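Local atomic coordinates of ESX secretion system protein EccC (Thermomonospora curvata, PDB entry 4NH0), a protein that forms part of the ESX (type VII) secretion system, which exports proteins such as EsxA and EsxB, and has weak ATPase activity, possibly serving as its translocase subunit. Residues A[473-485]-A[496-510]. Sequence-based numbering, arbitrary orientation.
Sequences LSYRIGLRTFSAM and AYELPPSPGNGYLKF
Tyr507 N gives its hydrogen to Gly478 O at 2.8 Å, and Gly478 N returns a bond to Tyr507 O. Two residues along, Arg476 and Lys509 likewise exchange two backbone bonds, so strands 473-479 and 505-510 run antiparallel. Between these pairs Ile477 and Leu508 share one face of the sheet, with Ile477 CG1 lying 3.6 Å from Leu508 CD2; Leu293 and Leu291 of strand 290-294 cover them. Arg476 points to the other face, its extended chain leading off to a salt bridge with Asp470.

Past the strand, Thr481 N makes a weak bond to Ala496 O at 3.4 Å. Arg480 holds CG anti to its own N, and with chi2 extended this carries CD to 3.4 Å from Leu499 O. The bend at chi3 (53°) then turns NE toward Pro501 CA. Its NH2 ends on Thr313 O, in the predicted ATP-binding loop; a leucine here would probably lose that bond, and with it this side chain's polar link to the loop. Beyond it, Thr481 OG1 donates to Ser483 O at 2.9 Å, pinning the turn into helix 484-489. The Tyr497 ring lies alongside this turn, with Phe482 O near its edge.

Leu479 CD2 packs on Gly506 CA at 3.8 Å, close to a bound sulfate. Strand 473-479 also pairs in parallel with 306-310, which leads into the Walker A loop, so these two neighbouring antiparallel strands of a mixed sheet, beside its parallel core, flank the nucleotide site of a P-loop NTPase, the first FtsK domain.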
ATOM      1  N   LEU A 473      -7.823  28.588 -38.956  1.00 79.97           N
ATOM      2  CA  LEU A 473      -6.499  28.520 -39.564  1.00 78.96           C
ATOM      3  C   LEU A 473      -6.354  29.590 -40.638  1.00 87.45           C
ATOM      4  O   LEU A 473      -6.800  29.413 -41.768  1.00 84.14           O
ATOM      5  CB  LEU A 473      -6.250  27.131 -40.148  1.00 75.73           C
ATOM      6  CG  LEU A 473      -6.124  26.027 -39.098  1.00 61.67           C
ATOM      7  CD1 LEU A 473      -5.975  24.664 -39.747  1.00 57.35           C
ATOM      8  CD2 LEU A 473      -4.954  26.312 -38.173  1.00 70.61           C
ATOM      9  N   SER A 474      -5.728  30.703 -40.275  1.00 86.03           N
ATOM     10  CA  SER A 474      -5.605  31.839 -41.178  1.00 68.00           C
ATOM     11  C   SER A 474      -4.611  31.574 -42.302  1.00 80.29           C
ATOM     12  O   SER A 474      -5.003  31.403 -43.455  1.00 95.37           O
ATOM     13  CB  SER A 474      -5.193  33.088 -40.402  1.00 78.40           C
ATOM     14  OG  SER A 474      -6.017  33.271 -39.265  1.00 92.16           O
ATOM     15  N   TYR A 475      -3.325  31.545 -41.968  1.00 74.44           N
ATOM     16  CA  TYR A 475      -2.296  31.318 -42.975  1.00 69.12           C
ATOM     17  C   TYR A 475      -2.107  29.831 -43.239  1.00 68.25           C
ATOM     18  O   TYR A 475      -2.304  29.005 -42.351  1.00 78.29           O
ATOM     19  CB  TYR A 475      -0.967  31.957 -42.556  1.00 73.88           C
ATOM     20  CG  TYR A 475      -0.334  31.380 -41.305  1.00 66.81           C
ATOM     21  CD1 TYR A 475      -0.697  31.835 -40.046  1.00 76.34           C
ATOM     22  CD2 TYR A 475       0.646  30.399 -41.388  1.00 61.05           C
ATOM     23  CE1 TYR A 475      -0.114  31.324 -38.905  1.00 77.32           C
ATOM     24  CE2 TYR A 475       1.233  29.879 -40.249  1.00 60.63           C
ATOM     25  CZ  TYR A 475       0.848  30.346 -39.011  1.00 70.19           C
ATOM     26  OH  TYR A 475       1.427  29.834 -37.875  1.00 62.16           O
ATOM     27  N   ARG A 476      -1.740  29.496 -44.470  1.00 63.06           N
ATOM     28  CA  ARG A 476      -1.548  28.105 -44.855  1.00 57.61           C
ATOM     29  C   ARG A 476      -0.280  27.946 -45.684  1.00 58.66           C
ATOM     30  O   ARG A 476      -0.139  28.559 -46.741  1.00 68.02           O
ATOM     31  CB  ARG A 476      -2.764  27.594 -45.633  1.00 75.30           C
ATOM     32  CG  ARG A 476      -4.035  27.495 -44.803  1.00 75.66           C
ATOM     33  CD  ARG A 476      -5.194  26.938 -45.610  1.00 79.72           C
ATOM     34  NE  ARG A 476      -6.437  26.901 -44.849  1.00 92.16           N
ATOM     35  CZ  ARG A 476      -7.620  26.567 -45.354  1.00110.51           C
ATOM     36  NH1 ARG A 476      -7.733  26.229 -46.632  1.00 96.42           N
ATOM     37  NH2 ARG A 476      -8.695  26.566 -44.577  1.00119.58           N
ATOM     38  N   ILE A 477       0.645  27.131 -45.190  1.00 58.43           N
ATOM     39  CA  ILE A 477       1.888  26.871 -45.902  1.00 58.52           C
ATOM     40  C   ILE A 477       1.845  25.499 -46.559  1.00 64.42           C
ATOM     41  O   ILE A 477       1.820  24.475 -45.878  1.00 74.93           O
ATOM     42  CB  ILE A 477       3.108  26.946 -44.970  1.00 61.29           C
ATOM     43  CG1 ILE A 477       3.224  28.341 -44.356  1.00 59.33           C
ATOM     44  CG2 ILE A 477       4.377  26.596 -45.725  1.00 52.27           C
ATOM     45  CD1 ILE A 477       4.469  28.542 -43.529  1.00 51.77           C
ATOM     46  N   GLY A 478       1.835  25.485 -47.886  1.00 74.54           N
ATOM     47  CA  GLY A 478       1.754  24.243 -48.626  1.00 70.74           C
ATOM     48  C   GLY A 478       3.034  23.895 -49.356  1.00 74.02           C
ATOM     49  O   GLY A 478       3.354  24.487 -50.385  1.00 80.89           O
ATOM     50  N   LEU A 479       3.771  22.930 -48.818  1.00 64.35           N
ATOM     51  CA  LEU A 479       4.934  22.391 -49.506  1.00 61.64           C
ATOM     52  C   LEU A 479       4.473  21.364 -50.531  1.00 81.54           C
ATOM     53  O   LEU A 479       3.295  21.323 -50.883  1.00 88.03           O
ATOM     54  CB  LEU A 479       5.912  21.763 -48.515  1.00 75.54           C
ATOM     55  CG  LEU A 479       6.380  22.669 -47.376  1.00 55.66           C
ATOM     56  CD1 LEU A 479       7.419  21.963 -46.527  1.00 67.28           C
ATOM     57  CD2 LEU A 479       6.929  23.974 -47.924  1.00 68.50           C
ATOM     58  N   ARG A 480       5.392  20.535 -51.010  1.00 79.31           N
ATOM     59  CA  ARG A 480       5.032  19.507 -51.977  1.00 87.67           C
ATOM     60  C   ARG A 480       4.127  18.460 -51.337  1.00 89.87           C
ATOM     61  O   ARG A 480       4.558  17.702 -50.468  1.00101.05           O
ATOM     62  CB  ARG A 480       6.281  18.845 -52.558  1.00 83.08           C
ATOM     63  CG  ARG A 480       5.977  17.754 -53.568  1.00 81.17           C
ATOM     64  CD  ARG A 480       7.240  17.257 -54.243  1.00 86.82           C
ATOM     65  NE  ARG A 480       8.255  16.865 -53.271  1.00 86.34           N
ATOM     66  CZ  ARG A 480       8.208  15.747 -52.555  1.00 86.95           C
ATOM     67  NH1 ARG A 480       7.189  14.911 -52.693  1.00 68.35           N
ATOM     68  NH2 ARG A 480       9.177  15.469 -51.694  1.00 92.04           N
ATOM     69  N   THR A 481       2.871  18.428 -51.769  1.00 90.12           N
ATOM     70  CA  THR A 481       1.891  17.503 -51.211  1.00 87.62           C
ATOM     71  C   THR A 481       1.950  16.144 -51.896  1.00 95.06           C
ATOM     72  O   THR A 481       2.666  15.963 -52.881  1.00 93.81           O
ATOM     73  CB  THR A 481       0.461  18.059 -51.330  1.00 86.55           C
ATOM     74  OG1 THR A 481       0.135  18.253 -52.711  1.00 90.00           O
ATOM     75  CG2 THR A 481       0.344  19.383 -50.596  1.00 86.29           C
ATOM     76  N   PHE A 482       1.191  15.189 -51.368  1.00111.49           N
ATOM     77  CA  PHE A 482       1.156  13.842 -51.924  1.00113.79           C
ATOM     78  C   PHE A 482       0.183  13.748 -53.091  1.00104.65           C
ATOM     79  O   PHE A 482       0.504  13.173 -54.128  1.00102.58           O
ATOM     80  CB  PHE A 482       0.777  12.824 -50.846  1.00115.73           C
ATOM     81  CG  PHE A 482       0.720  11.407 -51.346  1.00113.66           C
ATOM     82  CD1 PHE A 482       1.862  10.625 -51.376  1.00110.09           C
ATOM     83  CD2 PHE A 482      -0.475  10.856 -51.781  1.00114.30           C
ATOM     84  CE1 PHE A 482       1.816   9.323 -51.835  1.00111.07           C
ATOM     85  CE2 PHE A 482      -0.527   9.555 -52.241  1.00115.33           C
ATOM     86  CZ  PHE A 482       0.619   8.786 -52.267  1.00115.58           C
ATOM     87  N   SER A 483      -1.010  14.301 -52.911  1.00100.14           N
ATOM     88  CA  SER A 483      -2.029  14.261 -53.950  1.00 95.99           C
ATOM     89  C   SER A 483      -2.434  15.664 -54.373  1.00 90.32           C
ATOM     90  O   SER A 483      -2.059  16.648 -53.739  1.00100.12           O
ATOM     91  CB  SER A 483      -3.256  13.485 -53.474  1.00108.97           C
ATOM     92  OG  SER A 483      -4.076  14.293 -52.649  1.00104.67           O
ATOM     93  N   ALA A 484      -3.204  15.749 -55.450  1.00 97.93           N
ATOM     94  CA  ALA A 484      -3.662  17.032 -55.956  1.00 96.04           C
ATOM     95  C   ALA A 484      -4.734  17.624 -55.049  1.00 97.53           C
ATOM     96  O   ALA A 484      -4.802  18.837 -54.873  1.00106.72           O
ATOM     97  CB  ALA A 484      -4.187  16.886 -57.376  1.00113.84           C
ATOM     98  N   MET A 485      -5.562  16.762 -54.466  1.00 92.85           N
ATOM     99  CA  MET A 485      -6.665  17.211 -53.622  1.00100.31           C
ATOM    100  C   MET A 485      -6.176  17.769 -52.288  1.00105.97           C
ATOM    101  O   MET A 485      -6.735  18.734 -51.767  1.00112.16           O
ATOM    102  CB  MET A 485      -7.652  16.067 -53.381  1.00108.41           C
ATOM    103  CG  MET A 485      -8.789  16.415 -52.434  1.00111.62           C
ATOM    104  SD  MET A 485     -10.103  15.181 -52.432  1.00149.42           S
ATOM    105  CE  MET A 485      -9.159  13.679 -52.192  1.00138.67           C
ATOM    106  N   ALA A 496       0.637  22.640 -55.480  1.00 92.94           N
ATOM    107  CA  ALA A 496       1.649  22.089 -54.584  1.00 89.16           C
ATOM    108  C   ALA A 496       2.060  20.682 -55.003  1.00 92.42           C
ATOM    109  O   ALA A 496       3.156  20.226 -54.680  1.00 91.17           O
ATOM    110  CB  ALA A 496       1.145  22.088 -53.154  1.00 88.22           C
ATOM    111  N   TYR A 497       1.174  20.000 -55.721  1.00100.35           N
ATOM    112  CA  TYR A 497       1.456  18.658 -56.216  1.00106.29           C
ATOM    113  C   TYR A 497       2.565  18.690 -57.261  1.00111.36           C
ATOM    114  O   TYR A 497       3.345  17.746 -57.384  1.00 94.71           O
ATOM    115  CB  TYR A 497       0.189  18.032 -56.811  1.00113.43           C
ATOM    116  CG  TYR A 497       0.370  16.619 -57.325  1.00115.77           C
ATOM    117  CD1 TYR A 497       0.144  15.528 -56.499  1.00106.74           C
ATOM    118  CD2 TYR A 497       0.753  16.376 -58.638  1.00123.74           C
ATOM    119  CE1 TYR A 497       0.301  14.237 -56.962  1.00106.59           C
ATOM    120  CE2 TYR A 497       0.916  15.086 -59.109  1.00112.97           C
ATOM    121  CZ  TYR A 497       0.689  14.022 -58.265  1.00106.89           C
ATOM    122  OH  TYR A 497       0.846  12.734 -58.724  1.00104.73           O
ATOM    123  N   GLU A 498       2.629  19.790 -58.003  1.00112.02           N
ATOM    124  CA  GLU A 498       3.536  19.907 -59.138  1.00105.37           C
ATOM    125  C   GLU A 498       4.875  20.528 -58.754  1.00 94.35           C
ATOM    126  O   GLU A 498       5.717  20.782 -59.616  1.00107.01           O
ATOM    127  CB  GLU A 498       2.877  20.735 -60.240  1.00105.64           C
ATOM    128  CG  GLU A 498       1.392  20.462 -60.397  1.00112.74           C
ATOM    129  CD  GLU A 498       0.659  21.603 -61.067  1.00133.60           C
ATOM    130  OE1 GLU A 498       1.313  22.606 -61.421  1.00155.98           O
ATOM    131  OE2 GLU A 498      -0.575  21.502 -61.232  1.00126.90           O
ATOM    132  N   LEU A 499       5.067  20.775 -57.464  1.00 93.43           N
ATOM    133  CA  LEU A 499       6.319  21.338 -56.976  1.00 88.76           C
ATOM    134  C   LEU A 499       7.467  20.353 -57.159  1.00 84.77           C
ATOM    135  O   LEU A 499       7.280  19.147 -57.009  1.00 87.53           O
ATOM    136  CB  LEU A 499       6.189  21.738 -55.506  1.00 98.10           C
ATOM    137  CG  LEU A 499       5.423  23.036 -55.259  1.00 87.39           C
ATOM    138  CD1 LEU A 499       5.209  23.263 -53.773  1.00 75.44           C
ATOM    139  CD2 LEU A 499       6.174  24.203 -55.879  1.00 90.58           C
ATOM    140  N   PRO A 500       8.661  20.869 -57.494  1.00 93.62           N
ATOM    141  CA  PRO A 500       9.855  20.047 -57.716  1.00 97.26           C
ATOM    142  C   PRO A 500      10.169  19.133 -56.536  1.00102.44           C
ATOM    143  O   PRO A 500       9.930  19.515 -55.392  1.00112.14           O
ATOM    144  CB  PRO A 500      10.963  21.087 -57.905  1.00 93.29           C
ATOM    145  CG  PRO A 500      10.259  22.288 -58.421  1.00 98.27           C
ATOM    146  CD  PRO A 500       8.927  22.299 -57.729  1.00101.35           C
ATOM    147  N   PRO A 501      10.695  17.931 -56.817  1.00101.14           N
ATOM    148  CA  PRO A 501      11.069  16.953 -55.789  1.00109.06           C
ATOM    149  C   PRO A 501      12.107  17.503 -54.817  1.00108.86           C
ATOM    150  O   PRO A 501      12.208  17.021 -53.690  1.00103.63           O
ATOM    151  CB  PRO A 501      11.646  15.791 -56.604  1.00109.50           C
ATOM    152  CG  PRO A 501      11.027  15.930 -57.950  1.00108.69           C
ATOM    153  CD  PRO A 501      10.904  17.405 -58.177  1.00106.10           C
ATOM    154  N   SER A 502      12.869  18.496 -55.261  1.00109.28           N
ATOM    155  CA  SER A 502      13.845  19.158 -54.407  1.00106.89           C
ATOM    156  C   SER A 502      13.151  19.830 -53.228  1.00100.82           C
ATOM    157  O   SER A 502      12.148  20.522 -53.405  1.00 93.30           O
ATOM    158  CB  SER A 502      14.650  20.186 -55.206  1.00110.24           C
ATOM    159  OG  SER A 502      15.592  20.848 -54.381  1.00110.20           O
ATOM    160  N   PRO A 503      13.682  19.621 -52.016  1.00 98.78           N
ATOM    161  CA  PRO A 503      13.084  20.162 -50.792  1.00 96.85           C
ATOM    162  C   PRO A 503      13.265  21.671 -50.670  1.00 95.30           C
ATOM    163  O   PRO A 503      14.251  22.214 -51.167  1.00100.23           O
ATOM    164  CB  PRO A 503      13.845  19.431 -49.685  1.00 88.03           C
ATOM    165  CG  PRO A 503      15.175  19.147 -50.286  1.00 82.67           C
ATOM    166  CD  PRO A 503      14.912  18.859 -51.738  1.00 92.60           C
ATOM    167  N   GLY A 504      12.319  22.336 -50.015  1.00 79.52           N
ATOM    168  CA  GLY A 504      12.419  23.764 -49.782  1.00 77.42           C
ATOM    169  C   GLY A 504      11.327  24.573 -50.453  1.00 77.91           C
ATOM    170  O   GLY A 504      10.932  25.626 -49.954  1.00 86.22           O
ATOM    171  N   ASN A 505      10.840  24.087 -51.589  1.00 72.79           N
ATOM    172  CA  ASN A 505       9.819  24.802 -52.343  1.00 76.92           C
ATOM    173  C   ASN A 505       8.435  24.650 -51.724  1.00 67.73           C
ATOM    174  O   ASN A 505       8.098  23.594 -51.189  1.00 78.14           O
ATOM    175  CB  ASN A 505       9.799  24.321 -53.794  1.00 87.54           C
ATOM    176  CG  ASN A 505      11.098  24.612 -54.521  1.00 95.20           C
ATOM    177  OD1 ASN A 505      11.240  25.646 -55.172  1.00103.21           O
ATOM    178  ND2 ASN A 505      12.055  23.699 -54.409  1.00 86.39           N
ATOM    179  N   GLY A 506       7.637  25.709 -51.799  1.00 56.63           N
ATOM    180  CA  GLY A 506       6.295  25.693 -51.252  1.00 67.61           C
ATOM    181  C   GLY A 506       5.525  26.963 -51.557  1.00 64.98           C
ATOM    182  O   GLY A 506       6.070  27.905 -52.128  1.00 62.32           O
ATOM    183  N   TYR A 507       4.251  26.984 -51.179  1.00 66.41           N
ATOM    184  CA  TYR A 507       3.411  28.159 -51.376  1.00 62.48           C
ATOM    185  C   TYR A 507       2.943  28.722 -50.038  1.00 74.39           C
ATOM    186  O   TYR A 507       3.057  28.064 -49.005  1.00 80.88           O
ATOM    187  CB  TYR A 507       2.203  27.821 -52.252  1.00 73.65           C
ATOM    188  CG  TYR A 507       2.548  27.509 -53.691  1.00 81.68           C
ATOM    189  CD1 TYR A 507       2.547  28.505 -54.657  1.00 85.97           C
ATOM    190  CD2 TYR A 507       2.868  26.216 -54.084  1.00 86.91           C
ATOM    191  CE1 TYR A 507       2.859  28.224 -55.974  1.00 99.92           C
ATOM    192  CE2 TYR A 507       3.180  25.927 -55.397  1.00 94.02           C
ATOM    193  CZ  TYR A 507       3.175  26.935 -56.338  1.00 99.93           C
ATOM    194  OH  TYR A 507       3.487  26.650 -57.647  1.00 87.99           O
ATOM    195  N   LEU A 508       2.414  29.940 -50.068  1.00 69.28           N
ATOM    196  CA  LEU A 508       1.931  30.599 -48.861  1.00 56.97           C
ATOM    197  C   LEU A 508       0.641  31.353 -49.159  1.00 62.32           C
ATOM    198  O   LEU A 508       0.662  32.407 -49.793  1.00 80.59           O
ATOM    199  CB  LEU A 508       3.002  31.545 -48.304  1.00 59.20           C
ATOM    200  CG  LEU A 508       2.803  32.233 -46.947  1.00 46.03           C
ATOM    201  CD1 LEU A 508       2.097  33.573 -47.091  1.00 59.22           C
ATOM    202  CD2 LEU A 508       2.048  31.335 -45.984  1.00 60.37           C
ATOM    203  N   LYS A 509      -0.480  30.809 -48.704  1.00 56.61           N
ATOM    204  CA  LYS A 509      -1.774  31.438 -48.937  1.00 66.47           C
ATOM    205  C   LYS A 509      -2.317  32.071 -47.664  1.00 68.03           C
ATOM    206  O   LYS A 509      -2.213  31.499 -46.580  1.00 73.07           O
ATOM    207  CB  LYS A 509      -2.780  30.421 -49.482  1.00 72.17           C
ATOM    208  CG  LYS A 509      -4.008  31.055 -50.125  1.00 86.98           C
ATOM    209  CD  LYS A 509      -3.734  31.403 -51.578  1.00103.44           C
ATOM    210  CE  LYS A 509      -4.880  32.167 -52.220  1.00 92.34           C
ATOM    211  NZ  LYS A 509      -6.173  31.957 -51.516  1.00107.12           N
ATOM    212  N   PHE A 510      -2.891  33.260 -47.806  1.00 77.41           N
ATOM    213  CA  PHE A 510      -3.564  33.924 -46.699  1.00 82.30           C
ATOM    214  C   PHE A 510      -4.763  34.720 -47.197  1.00 98.85           C
ATOM    215  O   PHE A 510      -4.633  35.573 -48.074  1.00111.19           O
ATOM    216  CB  PHE A 510      -2.601  34.839 -45.940  1.00 89.77           C
ATOM    217  CG  PHE A 510      -3.287  35.934 -45.173  1.00 97.51           C
ATOM    218  CD1 PHE A 510      -4.204  35.636 -44.175  1.00 99.07           C
ATOM    219  CD2 PHE A 510      -3.012  37.264 -45.445  1.00114.02           C
ATOM    220  CE1 PHE A 510      -4.839  36.644 -43.475  1.00107.26           C
ATOM    221  CE2 PHE A 510      -3.640  38.275 -44.743  1.00124.38           C
ATOM    222  CZ  PHE A 510      -4.553  37.963 -43.756  1.00115.62           C
TER